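Local coordinates for protein sulfide-quinone reductase (Aquifex aeolicus, PDB 3HYW) that catalyses the FAD-dependent oxidation of hydrogen sulfide by a quinone, building up polysulfide that is released typically as cyclooctasulfur, at residues Asn75-Ser80 against Thr89-Lys94; Pro145-Ala150 against Thr183-Glu188; Ile317-Met322 against Leu411-Ile416. All blocks are in the same frame, centred on the assembly; numbering follows the deposited sequence.

Contact 1. Residues Asn75-Ser80 against Thr89-Lys94. With FAD (flavin-adenine dinucleotide), chain G; SO4 (sulfate ion), chain N.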
loop_
_atom_site.group_PDB
_atom_site.type_symbol
_atom_site.label_atom_id
_atom_site.label_comp_id
_atom_site.label_asym_id
_atom_site.label_seq_id
_atom_site.Cartn_x
_atom_site.Cartn_y
_atom_site.Cartn_z
ATOM N N ASN A 75 -30.935 -37.345 18.987
ATOM C CA ASN A 75 -30.225 -37.358 17.715
ATOM C C ASN A 75 -31.212 -37.441 16.552
ATOM O O ASN A 75 -31.353 -38.479 15.904
ATOM C CB ASN A 75 -29.200 -38.495 17.655
ATOM C CG ASN A 75 -28.299 -38.402 16.435
ATOM O OD1 ASN A 75 -28.170 -37.339 15.812
ATOM N ND2 ASN A 75 -27.668 -39.519 16.086
ATOM N N GLU A 76 -31.901 -36.328 16.325
ATOM C CA GLU A 76 -32.862 -36.183 15.242
ATOM C C GLU A 76 -32.794 -34.770 14.716
ATOM O O GLU A 76 -32.411 -33.844 15.432
ATOM C CB GLU A 76 -34.281 -36.392 15.759
ATOM C CG GLU A 76 -34.698 -37.806 15.953
ATOM C CD GLU A 76 -36.201 -37.919 16.041
ATOM O OE1 GLU A 76 -36.864 -37.761 14.993
ATOM O OE2 GLU A 76 -36.720 -38.157 17.152
ATOM N N LYS A 77 -33.181 -34.610 13.459
ATOM C CA LYS A 77 -33.400 -33.295 12.890
ATOM C C LYS A 77 -34.683 -32.709 13.478
ATOM O O LYS A 77 -35.730 -33.369 13.488
ATOM C CB LYS A 77 -33.504 -33.423 11.371
ATOM C CG LYS A 77 -33.639 -32.124 10.609
ATOM C CD LYS A 77 -33.846 -32.421 9.129
ATOM C CE LYS A 77 -35.050 -31.680 8.585
ATOM N NZ LYS A 77 -35.111 -31.728 7.089
ATOM N N ALA A 78 -34.598 -31.486 13.992
ATOM C CA ALA A 78 -35.797 -30.720 14.333
ATOM C C ALA A 78 -36.470 -30.262 13.037
ATOM O O ALA A 78 -35.832 -29.647 12.182
ATOM C CB ALA A 78 -35.458 -29.537 15.210
ATOM N N GLU A 79 -37.752 -30.587 12.899
ATOM C CA GLU A 79 -38.487 -30.392 11.649
ATOM C C GLU A 79 -39.306 -29.103 11.649
ATOM O O GLU A 79 -39.290 -28.350 10.674
ATOM C CB GLU A 79 -39.386 -31.606 11.380
ATOM C CG GLU A 79 -40.200 -31.543 10.098
ATOM C CD GLU A 79 -41.077 -32.771 9.908
ATOM O OE1 GLU A 79 -42.113 -32.897 10.608
ATOM O OE2 GLU A 79 -40.733 -33.605 9.044
ATOM N N SER A 80 -40.032 -28.855 12.733
ATOM C CA SER A 80 -40.808 -27.627 12.842
ATOM C C SER A 80 -40.882 -27.081 14.260
ATOM O O SER A 80 -40.589 -27.781 15.231
ATOM C CB SER A 80 -42.216 -27.797 12.236
ATOM O OG SER A 80 -43.014 -28.677 12.994
ATOM N N THR A 89 -41.193 -30.132 16.842
ATOM C CA THR A 89 -41.467 -31.460 16.313
ATOM C C THR A 89 -40.259 -31.954 15.534
ATOM O O THR A 89 -39.705 -31.226 14.715
ATOM C CB THR A 89 -42.722 -31.469 15.409
ATOM O OG1 THR A 89 -43.751 -30.677 16.010
ATOM C CG2 THR A 89 -43.231 -32.894 15.191
ATOM N N THR A 90 -39.852 -33.192 15.802
ATOM C CA THR A 90 -38.717 -33.792 15.106
ATOM C C THR A 90 -39.165 -34.490 13.823
ATOM O O THR A 90 -40.365 -34.645 13.578
ATOM C CB THR A 90 -37.935 -34.777 16.010
ATOM O OG1 THR A 90 -38.788 -35.861 16.392
ATOM C CG2 THR A 90 -37.411 -34.078 17.257
ATOM N N GLN A 91 -38.195 -34.915 13.015
ATOM C CA GLN A 91 -38.460 -35.576 11.738
ATOM C C GLN A 91 -39.301 -36.854 11.885
ATOM O O GLN A 91 -40.143 -37.142 11.038
ATOM C CB GLN A 91 -37.142 -35.864 11.011
ATOM C CG GLN A 91 -37.286 -36.152 9.519
ATOM C CD GLN A 91 -36.038 -35.793 8.717
ATOM O OE1 GLN A 91 -34.909 -35.947 9.187
ATOM N NE2 GLN A 91 -36.245 -35.312 7.492
ATOM N N SER A 92 -39.077 -37.603 12.964
ATOM C CA SER A 92 -39.844 -38.824 13.233
ATOM C C SER A 92 -41.236 -38.517 13.792
ATOM O O SER A 92 -42.074 -39.419 13.932
ATOM C CB SER A 92 -39.082 -39.754 14.180
ATOM O OG SER A 92 -39.009 -39.204 15.484
ATOM N N GLY A 93 -41.473 -37.247 14.118
ATOM C CA GLY A 93 -42.788 -36.783 14.548
ATOM C C GLY A 93 -42.946 -36.575 16.039
ATOM O O GLY A 93 -44.029 -36.227 16.504
ATOM N N LYS A 94 -41.865 -36.781 16.789
ATOM C CA LYS A 94 -41.869 -36.584 18.238
ATOM C C LYS A 94 -42.103 -35.110 18.606
ATOM O O LYS A 94 -41.419 -34.222 18.097
ATOM C CB LYS A 94 -40.555 -37.096 18.846
ATOM C CG LYS A 94 -40.476 -36.981 20.353
ATOM C CD LYS A 94 -39.087 -37.344 20.882
ATOM C CE LYS A 94 -39.062 -37.319 22.412
ATOM N NZ LYS A 94 -40.138 -38.171 23.007
HETATM P PA FAD G . -22.543 -25.171 13.928
HETATM O O1A FAD G . -21.373 -25.212 14.878
HETATM O O2A FAD G . -22.330 -25.508 12.484
HETATM O O5B FAD G . -23.650 -26.139 14.553
HETATM C C5B FAD G . -24.970 -26.268 14.051
HETATM C C4B FAD G . -25.518 -27.580 14.591
HETATM O O4B FAD G . -26.921 -27.666 14.342
HETATM C C3B FAD G . -24.892 -28.770 13.882
HETATM O O3B FAD G . -24.626 -29.791 14.850
HETATM C C2B FAD G . -25.968 -29.218 12.912
HETATM O O2B FAD G . -25.869 -30.608 12.609
HETATM C C1B FAD G . -27.230 -28.897 13.690
HETATM N N9A FAD G . -28.458 -28.727 12.867
HETATM C C8A FAD G . -28.567 -28.110 11.670
HETATM N N7A FAD G . -29.864 -28.154 11.274
HETATM C C5A FAD G . -30.562 -28.809 12.232
HETATM C C6A FAD G . -31.901 -29.162 12.383
HETATM N N6A FAD G . -32.807 -28.837 11.433
HETATM N N1A FAD G . -32.295 -29.835 13.497
HETATM C C2A FAD G . -31.410 -30.167 14.453
HETATM N N3A FAD G . -30.113 -29.841 14.330
HETATM C C4A FAD G . -29.669 -29.161 13.235
HETATM N N1 FAD G . -14.939 -19.148 13.586
HETATM C C2 FAD G . -13.853 -18.749 14.302
HETATM O O2 FAD G . -13.996 -17.981 15.273
HETATM N N3 FAD G . -12.605 -19.177 13.990
HETATM C C4 FAD G . -12.420 -20.016 12.952
HETATM O O4 FAD G . -11.169 -20.450 12.614
HETATM C C4X FAD G . -13.514 -20.436 12.204
HETATM N N5 FAD G . -13.320 -21.272 11.159
HETATM C C5X FAD G . -14.370 -21.699 10.424
HETATM C C6 FAD G . -14.145 -22.576 9.357
HETATM C C7 FAD G . -15.206 -23.024 8.576
HETATM C C7M FAD G . -14.915 -23.968 7.424
HETATM C C8 FAD G . -16.499 -22.588 8.871
HETATM C C8M FAD G . -17.702 -23.032 8.059
HETATM C C9 FAD G . -16.715 -21.708 9.936
HETATM C C9A FAD G . -15.654 -21.258 10.738
HETATM N N10 FAD G . -15.857 -20.415 11.794
HETATM C C10 FAD G . -14.795 -19.992 12.528
HETATM C "C1'" FAD G . -17.214 -19.894 12.078
HETATM C "C2'" FAD G . -18.024 -20.435 13.238
HETATM O "O2'" FAD G . -17.238 -20.439 14.437
HETATM C "C3'" FAD G . -18.569 -21.816 12.869
HETATM O "O3'" FAD G . -19.374 -21.704 11.670
HETATM C "C4'" FAD G . -19.402 -22.404 13.999
HETATM O "O4'" FAD G . -19.523 -23.814 13.772
HETATM C "C5'" FAD G . -20.782 -21.759 14.064
HETATM O "O5'" FAD G . -21.501 -22.261 15.186
HETATM P P FAD G . -23.077 -22.592 15.121
HETATM O O1P FAD G . -23.473 -23.162 16.457
HETATM O O2P FAD G . -23.840 -21.407 14.568
HETATM O O3P FAD G . -23.215 -23.718 13.975
HETATM S S SO4 N . -33.676 -27.989 7.921
HETATM O O1 SO4 N . -33.959 -29.231 7.223
HETATM O O2 SO4 N . -33.515 -26.947 6.909
HETATM O O3 SO4 N . -34.766 -27.655 8.833
HETATM O O4 SO4 N . -32.436 -28.153 8.675
HETATM O O HOH W 1 -33.782 -36.857 11.813
#
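Glu76 reaches across to Ser92 in the turn that follows the partner strand. OE1 of Glu76 accepts from Ser92 OG at 2.6 Å, on its syn side and 27° out of the carboxylate plane. The same OE1 accepts from Ser92 N at 3.0 Å, nearly along its C-O axis. Ser92 OG stands between its own backbone N and carbonyl carbon (chi1 69°), on the side from which it can share OE1 with Ser92 N. Thr90 OG1 also comes up to the carboxylate, but its bonding there is weak and not settled between the two oxygens. Thr90 to Gly93 form a type I turn, which Glu76 ties to the loop leading into strand 78-82.

The side chain of Gln91 crosses that of Lys77 obliquely. Gln91 N donates to Lys77 O at 2.9 Å, and Gln91 OE1 packs 3.6 Å from Lys77 CB. A water accepts from Lys77 N and donates to Gln91 OE1. NZ of Lys77 donates to a sulfate, probably from the crystallisation liquor.

Thr89 makes the classic beta bulge of the antiparallel hairpin. Thr89 O takes Glu79 N at 2.7 Å and Ser80 N at 3.1 Å. The hydroxyl of Thr89 turns to Lys95.

Ala78 N donates to N1A of the FAD adenine at 2.9 Å, and Ala78 O accepts from N6A. Main-chain atoms thus read the adenine edge, while the carboxylate of Glu76 holds the adjoining turn through one hydroxyl and one backbone N-H.

Contact 2. Residues Pro145-Ala150 against Thr183-Glu188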
loop_
_atom_site.group_PDB
_atom_site.type_symbol
_atom_site.label_atom_id
_atom_site.label_comp_id
_atom_site.label_asym_id
_atom_site.label_seq_id
_atom_site.Cartn_x
_atom_site.Cartn_y
_atom_site.Cartn_z
ATOM N N PRO A 145 -4.427 -25.271 -12.845
ATOM C CA PRO A 145 -4.887 -24.029 -12.233
ATOM C C PRO A 145 -5.850 -24.252 -11.077
ATOM O O PRO A 145 -6.797 -25.035 -11.185
ATOM C CB PRO A 145 -5.606 -23.304 -13.383
ATOM C CG PRO A 145 -5.124 -23.941 -14.613
ATOM C CD PRO A 145 -4.822 -25.359 -14.262
ATOM N N VAL A 146 -5.585 -23.560 -9.977
ATOM C CA VAL A 146 -6.479 -23.550 -8.826
ATOM C C VAL A 146 -7.138 -22.184 -8.704
ATOM O O VAL A 146 -6.493 -21.146 -8.888
ATOM C CB VAL A 146 -5.724 -23.914 -7.529
ATOM C CG1 VAL A 146 -6.561 -23.606 -6.286
ATOM C CG2 VAL A 146 -5.354 -25.375 -7.549
ATOM N N VAL A 147 -8.439 -22.195 -8.435
ATOM C CA VAL A 147 -9.137 -20.984 -8.028
ATOM C C VAL A 147 -10.002 -21.236 -6.803
ATOM O O VAL A 147 -10.724 -22.231 -6.709
ATOM C CB VAL A 147 -9.887 -20.272 -9.210
ATOM C CG1 VAL A 147 -10.550 -21.262 -10.110
ATOM C CG2 VAL A 147 -10.879 -19.233 -8.710
ATOM N N ILE A 148 -9.879 -20.329 -5.847
ATOM C CA ILE A 148 -10.529 -20.452 -4.556
ATOM C C ILE A 148 -11.211 -19.116 -4.301
ATOM O O ILE A 148 -10.755 -18.093 -4.786
ATOM C CB ILE A 148 -9.479 -20.788 -3.448
ATOM C CG1 ILE A 148 -8.891 -22.188 -3.685
ATOM C CG2 ILE A 148 -10.092 -20.711 -2.041
ATOM C CD1 ILE A 148 -7.510 -22.408 -3.087
ATOM N N GLY A 149 -12.313 -19.118 -3.563
ATOM C CA GLY A 149 -12.890 -17.853 -3.157
ATOM C C GLY A 149 -14.292 -17.907 -2.610
ATOM O O GLY A 149 -14.705 -18.890 -1.991
ATOM N N ALA A 150 -15.013 -16.818 -2.847
ATOM C CA ALA A 150 -16.343 -16.623 -2.301
ATOM C C ALA A 150 -17.291 -16.097 -3.373
ATOM O O ALA A 150 -16.944 -15.204 -4.150
ATOM C CB ALA A 150 -16.282 -15.665 -1.131
ATOM N N THR A 183 -5.357 -18.581 -8.016
ATOM C CA THR A 183 -6.125 -17.353 -8.124
ATOM C C THR A 183 -7.230 -17.339 -7.078
ATOM O O THR A 183 -7.956 -18.321 -6.902
ATOM C CB THR A 183 -6.716 -17.168 -9.550
ATOM O OG1 THR A 183 -5.646 -17.122 -10.500
ATOM C CG2 THR A 183 -7.530 -15.872 -9.650
ATOM N N PHE A 184 -7.339 -16.215 -6.384
ATOM C CA PHE A 184 -8.358 -16.019 -5.371
ATOM C C PHE A 184 -9.404 -15.066 -5.931
ATOM O O PHE A 184 -9.062 -13.979 -6.388
ATOM C CB PHE A 184 -7.712 -15.445 -4.107
ATOM C CG PHE A 184 -8.596 -15.486 -2.898
ATOM C CD1 PHE A 184 -8.617 -16.609 -2.077
ATOM C CD2 PHE A 184 -9.384 -14.392 -2.558
ATOM C CE1 PHE A 184 -9.440 -16.657 -0.948
ATOM C CE2 PHE A 184 -10.201 -14.430 -1.430
ATOM C CZ PHE A 184 -10.225 -15.565 -0.623
ATOM N N ILE A 185 -10.670 -15.482 -5.924
ATOM C CA ILE A 185 -11.759 -14.650 -6.467
ATOM C C ILE A 185 -12.831 -14.432 -5.403
ATOM O O ILE A 185 -13.405 -15.384 -4.878
ATOM C CB ILE A 185 -12.404 -15.261 -7.741
ATOM C CG1 ILE A 185 -11.343 -15.565 -8.802
ATOM C CG2 ILE A 185 -13.480 -14.314 -8.303
ATOM C CD1 ILE A 185 -11.908 -16.066 -10.125
ATOM N N THR A 186 -13.095 -13.173 -5.083
ATOM C CA THR A 186 -14.008 -12.866 -3.983
ATOM C C THR A 186 -15.054 -11.788 -4.291
ATOM O O THR A 186 -14.828 -10.881 -5.105
ATOM C CB THR A 186 -13.217 -12.517 -2.689
ATOM O OG1 THR A 186 -14.134 -12.255 -1.623
ATOM C CG2 THR A 186 -12.301 -11.303 -2.912
ATOM N N SER A 187 -16.205 -11.925 -3.635
ATOM C CA SER A 187 -17.259 -10.917 -3.628
ATOM C C SER A 187 -16.883 -9.687 -2.788
ATOM O O SER A 187 -17.457 -8.611 -2.968
ATOM C CB SER A 187 -18.558 -11.535 -3.110
ATOM O OG SER A 187 -18.316 -12.402 -2.004
ATOM N N GLU A 188 -15.928 -9.847 -1.869
ATOM C CA GLU A 188 -15.399 -8.718 -1.099
ATOM C C GLU A 188 -14.950 -7.615 -2.041
ATOM O O GLU A 188 -14.398 -7.909 -3.111
ATOM C CB GLU A 188 -14.184 -9.139 -0.276
ATOM C CG GLU A 188 -14.454 -10.058 0.894
ATOM C CD GLU A 188 -13.178 -10.745 1.310
ATOM O OE1 GLU A 188 -12.720 -11.638 0.564
ATOM O OE2 GLU A 188 -12.603 -10.369 2.344
HETATM O O HOH W 2 -5.323 -20.013 -11.068
#
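Val147, Ile148 and Gly149 pair in parallel with Thr183, Phe184 and Ile185. The two strands are neighbours in a mixed sheet, joined by a beta-alpha-beta crossover through helix 158-173. Four backbone bonds hold them. Thr183 N donates to Val146 O, Ile148 N to Thr183 O, Ile185 N to Ile148 O at 2.8 Å, and Ala150 N to Ile185 O. A water also donates to Val146 O and lies 3.0 Å from Thr183 OG1.

CA-H...O contacts add to these. Val147 CA meets Thr183 O, Phe184 CA meets Ile148 O, and Gly149 CA meets Ile185 O at 3.1 Å. A CB on Gly149 would run into that last oxygen.

Apolar groups meet on both faces of the sheet. On one, Val147 CG2 touches Ile185 CD1 at 3.6 Å. On the other, Ile148 CG2 lies 4.2 Å from Phe184 CE1, with helix 158-173 packed against both residues. Gly149 CA stands over one face of the Phe184 ring, offset toward the rim.

Polar bonds shape the turn after the second strand. Thr186 OG1 accepts from Glu188 N at 3.0 Å, an ST turn. An alanine at Thr186 would probably deprive Glu188 N of this acceptor and leave the carboxylate, still bonded to Tyr161 and Phe194, less firmly set. Thr186 OG1 donates to Glu188 OE1 at 2.7 Å, on the anti lone pair of that oxygen.

Contact 3. Residues Ile317-Met322 against Leu411-Ile416. With DCQ (2-decyl-5,6-dimethoxy-3-methylcyclohexa-2,5-diene-1,4-dione), chain H; LMT (dodecyl-beta-D-maltoside), chain I.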
loop_
_atom_site.group_PDB
_atom_site.type_symbol
_atom_site.label_atom_id
_atom_site.label_comp_id
_atom_site.label_asym_id
_atom_site.label_seq_id
_atom_site.Cartn_x
_atom_site.Cartn_y
_atom_site.Cartn_z
ATOM N N ILE A 317 -20.145 -15.960 19.018
ATOM C CA ILE A 317 -21.156 -16.962 19.320
ATOM C C ILE A 317 -21.110 -17.427 20.780
ATOM O O ILE A 317 -22.155 -17.646 21.395
ATOM C CB ILE A 317 -21.025 -18.168 18.362
ATOM C CG1 ILE A 317 -21.327 -17.722 16.930
ATOM C CG2 ILE A 317 -21.966 -19.321 18.781
ATOM C CD1 ILE A 317 -20.971 -18.732 15.891
ATOM N N GLU A 318 -19.906 -17.593 21.324
ATOM C CA GLU A 318 -19.741 -17.898 22.744
ATOM C C GLU A 318 -20.328 -16.783 23.608
ATOM O O GLU A 318 -20.940 -17.048 24.644
ATOM C CB GLU A 318 -18.259 -18.088 23.095
ATOM C CG GLU A 318 -17.631 -19.378 22.555
ATOM C CD GLU A 318 -16.175 -19.521 22.968
ATOM O OE1 GLU A 318 -15.817 -19.114 24.095
ATOM O OE2 GLU A 318 -15.375 -20.032 22.160
ATOM N N GLN A 319 -20.118 -15.539 23.180
ATOM C CA GLN A 319 -20.700 -14.373 23.841
ATOM C C GLN A 319 -22.231 -14.320 23.717
ATOM O O GLN A 319 -22.903 -13.985 24.689
ATOM C CB GLN A 319 -20.067 -13.090 23.302
ATOM C CG GLN A 319 -18.574 -12.997 23.619
ATOM C CD GLN A 319 -17.901 -11.827 22.954
ATOM O OE1 GLN A 319 -18.487 -11.176 22.095
ATOM N NE2 GLN A 319 -16.659 -11.547 23.345
ATOM N N MET A 320 -22.766 -14.640 22.529
ATOM C CA MET A 320 -24.219 -14.820 22.334
ATOM C C MET A 320 -24.750 -15.853 23.307
ATOM O O MET A 320 -25.770 -15.637 23.943
ATOM C CB MET A 320 -24.539 -15.324 20.929
ATOM C CG MET A 320 -24.333 -14.329 19.816
ATOM S SD MET A 320 -24.461 -15.185 18.246
ATOM C CE MET A 320 -23.844 -13.938 17.121
ATOM N N ALA A 321 -24.055 -16.983 23.386
ATOM C CA ALA A 321 -24.427 -18.086 24.271
ATOM C C ALA A 321 -24.455 -17.694 25.743
ATOM O O ALA A 321 -25.392 -18.068 26.455
ATOM C CB ALA A 321 -23.496 -19.278 24.055
ATOM N N MET A 322 -23.440 -16.954 26.199
ATOM C CA MET A 322 -23.395 -16.467 27.590
ATOM C C MET A 322 -24.564 -15.534 27.880
ATOM O O MET A 322 -25.232 -15.661 28.911
ATOM C CB MET A 322 -22.099 -15.708 27.894
ATOM C CG MET A 322 -20.824 -16.507 27.846
ATOM S SD MET A 322 -19.416 -15.407 28.143
ATOM C CE MET A 322 -18.195 -16.153 27.054
ATOM N N LEU A 411 -6.599 -8.828 26.359
ATOM C CA LEU A 411 -7.277 -8.076 25.298
ATOM C C LEU A 411 -8.337 -7.081 25.778
ATOM O O LEU A 411 -9.027 -6.472 24.951
ATOM C CB LEU A 411 -7.914 -9.037 24.296
ATOM C CG LEU A 411 -6.993 -9.947 23.487
ATOM C CD1 LEU A 411 -7.809 -11.031 22.868
ATOM C CD2 LEU A 411 -6.238 -9.178 22.414
ATOM N N LYS A 412 -8.472 -6.925 27.095
ATOM C CA LYS A 412 -9.439 -5.998 27.696
ATOM C C LYS A 412 -10.889 -6.279 27.281
ATOM O O LYS A 412 -11.713 -5.361 27.215
ATOM C CB LYS A 412 -9.070 -4.536 27.385
ATOM C CG LYS A 412 -7.708 -4.090 27.885
ATOM C CD LYS A 412 -7.362 -2.713 27.328
ATOM C CE LYS A 412 -5.885 -2.381 27.499
ATOM N NZ LYS A 412 -5.032 -3.136 26.527
ATOM N N VAL A 413 -11.198 -7.548 27.019
ATOM C CA VAL A 413 -12.542 -7.950 26.594
ATOM C C VAL A 413 -13.443 -8.348 27.770
ATOM O O VAL A 413 -13.019 -9.052 28.695
ATOM C CB VAL A 413 -12.517 -9.038 25.458
ATOM C CG1 VAL A 413 -11.307 -9.922 25.563
ATOM C CG2 VAL A 413 -13.808 -9.885 25.424
ATOM N N HIS A 414 -14.672 -7.835 27.737
ATOM C CA HIS A 414 -15.747 -8.277 28.605
ATOM C C HIS A 414 -16.784 -8.858 27.653
ATOM O O HIS A 414 -17.217 -8.170 26.726
ATOM C CB HIS A 414 -16.336 -7.106 29.402
ATOM C CG HIS A 414 -15.363 -6.455 30.339
ATOM N ND1 HIS A 414 -14.431 -5.527 29.921
ATOM C CD2 HIS A 414 -15.185 -6.589 31.675
ATOM C CE1 HIS A 414 -13.720 -5.120 30.959
ATOM N NE2 HIS A 414 -14.158 -5.749 32.036
ATOM N N PRO A 415 -17.163 -10.132 27.852
ATOM C CA PRO A 415 -17.976 -10.837 26.849
ATOM C C PRO A 415 -19.434 -10.376 26.718
ATOM O O PRO A 415 -19.999 -10.439 25.623
ATOM C CB PRO A 415 -17.907 -12.297 27.302
ATOM C CG PRO A 415 -17.633 -12.240 28.776
ATOM C CD PRO A 415 -16.820 -10.990 29.006
ATOM N N ILE A 416 -20.034 -9.938 27.823
ATOM C CA ILE A 416 -21.434 -9.515 27.826
ATOM C C ILE A 416 -21.592 -8.225 28.617
ATOM O O ILE A 416 -20.771 -7.913 29.481
ATOM C CB ILE A 416 -22.397 -10.623 28.368
ATOM C CG1 ILE A 416 -22.113 -10.953 29.845
ATOM C CG2 ILE A 416 -22.314 -11.886 27.506
ATOM C CD1 ILE A 416 -23.058 -12.000 30.440
HETATM O O2 DCQ H . -13.695 -18.127 20.096
HETATM C C2 DCQ H . -12.362 -17.889 20.222
HETATM C C3 DCQ H . -11.543 -18.004 19.105
HETATM O O3 DCQ H . -12.082 -18.332 17.884
HETATM C C3M DCQ H . -12.263 -19.682 17.456
HETATM C C4 DCQ H . -10.180 -17.766 19.224
HETATM O O4 DCQ H . -9.371 -17.872 18.119
HETATM C C4M DCQ H . -8.513 -18.997 17.933
HETATM C C5 DCQ H . -9.641 -17.418 20.459
HETATM O O5 DCQ H . -8.302 -17.188 20.562
HETATM C C1 DCQ H . -11.826 -17.543 21.459
HETATM C C1M DCQ H . -12.742 -17.430 22.655
HETATM C C6 DCQ H . -10.456 -17.311 21.582
HETATM C C7 DCQ H . -9.850 -16.929 22.921
HETATM C C8 DCQ H . -9.071 -18.086 23.539
HETATM C C9 DCQ H . -9.287 -18.149 25.046
HETATM C C10 DCQ H . -7.976 -17.979 25.808
HETATM C C11 DCQ H . -7.580 -19.277 26.501
HETATM C C12 DCQ H . -7.198 -19.035 27.956
HETATM C C13 DCQ H . -5.686 -19.116 28.148
HETATM C C14 DCQ H . -5.318 -19.297 29.617
HETATM C C15 DCQ H . -3.816 -19.166 29.841
HETATM C C16 DCQ H . -3.394 -19.910 31.090
HETATM C C1B LMT I . 5.991 -12.468 17.898
HETATM C C2B LMT I . 6.956 -13.597 18.298
HETATM C C3B LMT I . 8.360 -13.070 18.593
HETATM C C4B LMT I . 8.857 -12.216 17.430
HETATM C C5B LMT I . 7.863 -11.077 17.179
HETATM C C6B LMT I . 8.299 -10.157 16.041
HETATM O O1B LMT I . 5.567 -11.712 19.041
HETATM O O2B LMT I . 6.458 -14.311 19.435
HETATM O O3B LMT I . 9.259 -14.164 18.816
HETATM O "O4'" LMT I . 10.168 -11.717 17.725
HETATM O O5B LMT I . 6.563 -11.618 16.886
HETATM O O6B LMT I . 8.200 -10.838 14.784
HETATM C "C1'" LMT I . 1.689 -10.994 20.602
HETATM C "C2'" LMT I . 2.202 -12.435 20.599
HETATM C "C3'" LMT I . 3.718 -12.487 20.424
HETATM C "C4'" LMT I . 4.143 -11.695 19.187
HETATM C "C5'" LMT I . 3.612 -10.266 19.315
HETATM C "C6'" LMT I . 3.986 -9.405 18.114
HETATM O "O1'" LMT I . 0.262 -11.031 20.559
HETATM O "O2'" LMT I . 1.836 -13.094 21.815
HETATM O "O3'" LMT I . 4.130 -13.852 20.307
HETATM O "O5'" LMT I . 2.184 -10.293 19.452
HETATM O "O6'" LMT I . 4.611 -8.198 18.567
HETATM C C1 LMT I . -0.370 -9.923 21.203
HETATM C C2 LMT I . -1.265 -10.402 22.345
HETATM C C3 LMT I . -2.360 -11.353 21.868
HETATM C C4 LMT I . -3.324 -11.681 23.003
HETATM C C5 LMT I . -3.839 -13.112 22.903
HETATM C C6 LMT I . -4.948 -13.357 23.921
HETATM C C7 LMT I . -5.209 -14.846 24.113
HETATM C C8 LMT I . -4.745 -15.325 25.485
HETATM C C9 LMT I . -3.346 -15.928 25.415
HETATM C C10 LMT I . -2.776 -16.164 26.808
HETATM C C11 LMT I . -2.625 -17.652 27.094
HETATM C C12 LMT I . -1.414 -17.912 27.961
#
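Gln319 and Met322 are the helix residues that meet Pro415 and Ile416. Before them, Ile317 turns to the other side, where it touches FAD and Val12. Glu318 follows and points to the quinone site. Its OE2 lies 3.3 Å from O2 of the bound decylubiquinone, and Phe385 and Glu403 are close by.

Gln319 is the first residue to touch the 411-416 segment. Its side chain crosses that of Pro415 at about a right angle. Gln319 CB and CG both touch Pro415 O, CB at 3.5 Å. Further out, Gln319 NE2 lies 3.9 Å from Val413 CG2. This amide nitrogen finds its polar partner in Ser344 OG. The backbone also takes part: Gln319 O is 3.6 Å from Ile416 CG2.

These residues belong to helix 314-332 of the pyridine nucleotide-disulphide oxidoreductase fold. Gly314, at its start, bonds FAD through its backbone N. The partner segment leaves the end of helix 401-411, where the positive phi of Lys412 (58°) takes the chain out of the helix. Leu411, just before it, rests on the alkyl chain of a bound detergent, its CD1 3.8 Å from C6 of dodecyl maltoside. This is consistent with a membrane-facing part of a monotopic protein.

Ala321 turns to helix 12-24. Met322 comes back to the loop. Its SD lies 3.6 Å from Pro415 CB. The chain bends at chi3 (-144°), which brings CE near Pro415 CB too. Met322 CB meets Ile416 CG2 at 3.8 Å.

Overall arrangement
Contacts 2 and 3 are buried, while contact 1 is only partly so and lies farther from the centre of the chain. None shares a strand or helix with another. Nearest atoms are about 17 Å apart between contacts 1 and 3 and about 26 Å between contacts 1 and 2. Contacts 2 and 3 lie on opposite sides of the chain's centre. Contacts 1 and 2 are both strand pairings, one an antiparallel hairpin with a bulge, the other parallel. Contact 1 adds a carboxylate gripped by a turn; contact 2 adds apolar packing. Contact 3 joins a helix to a loop and the start of the next strand by van der Waals contact. Contact 1 borders FAD, and the helix segment of contact 3 touches it through Ile317.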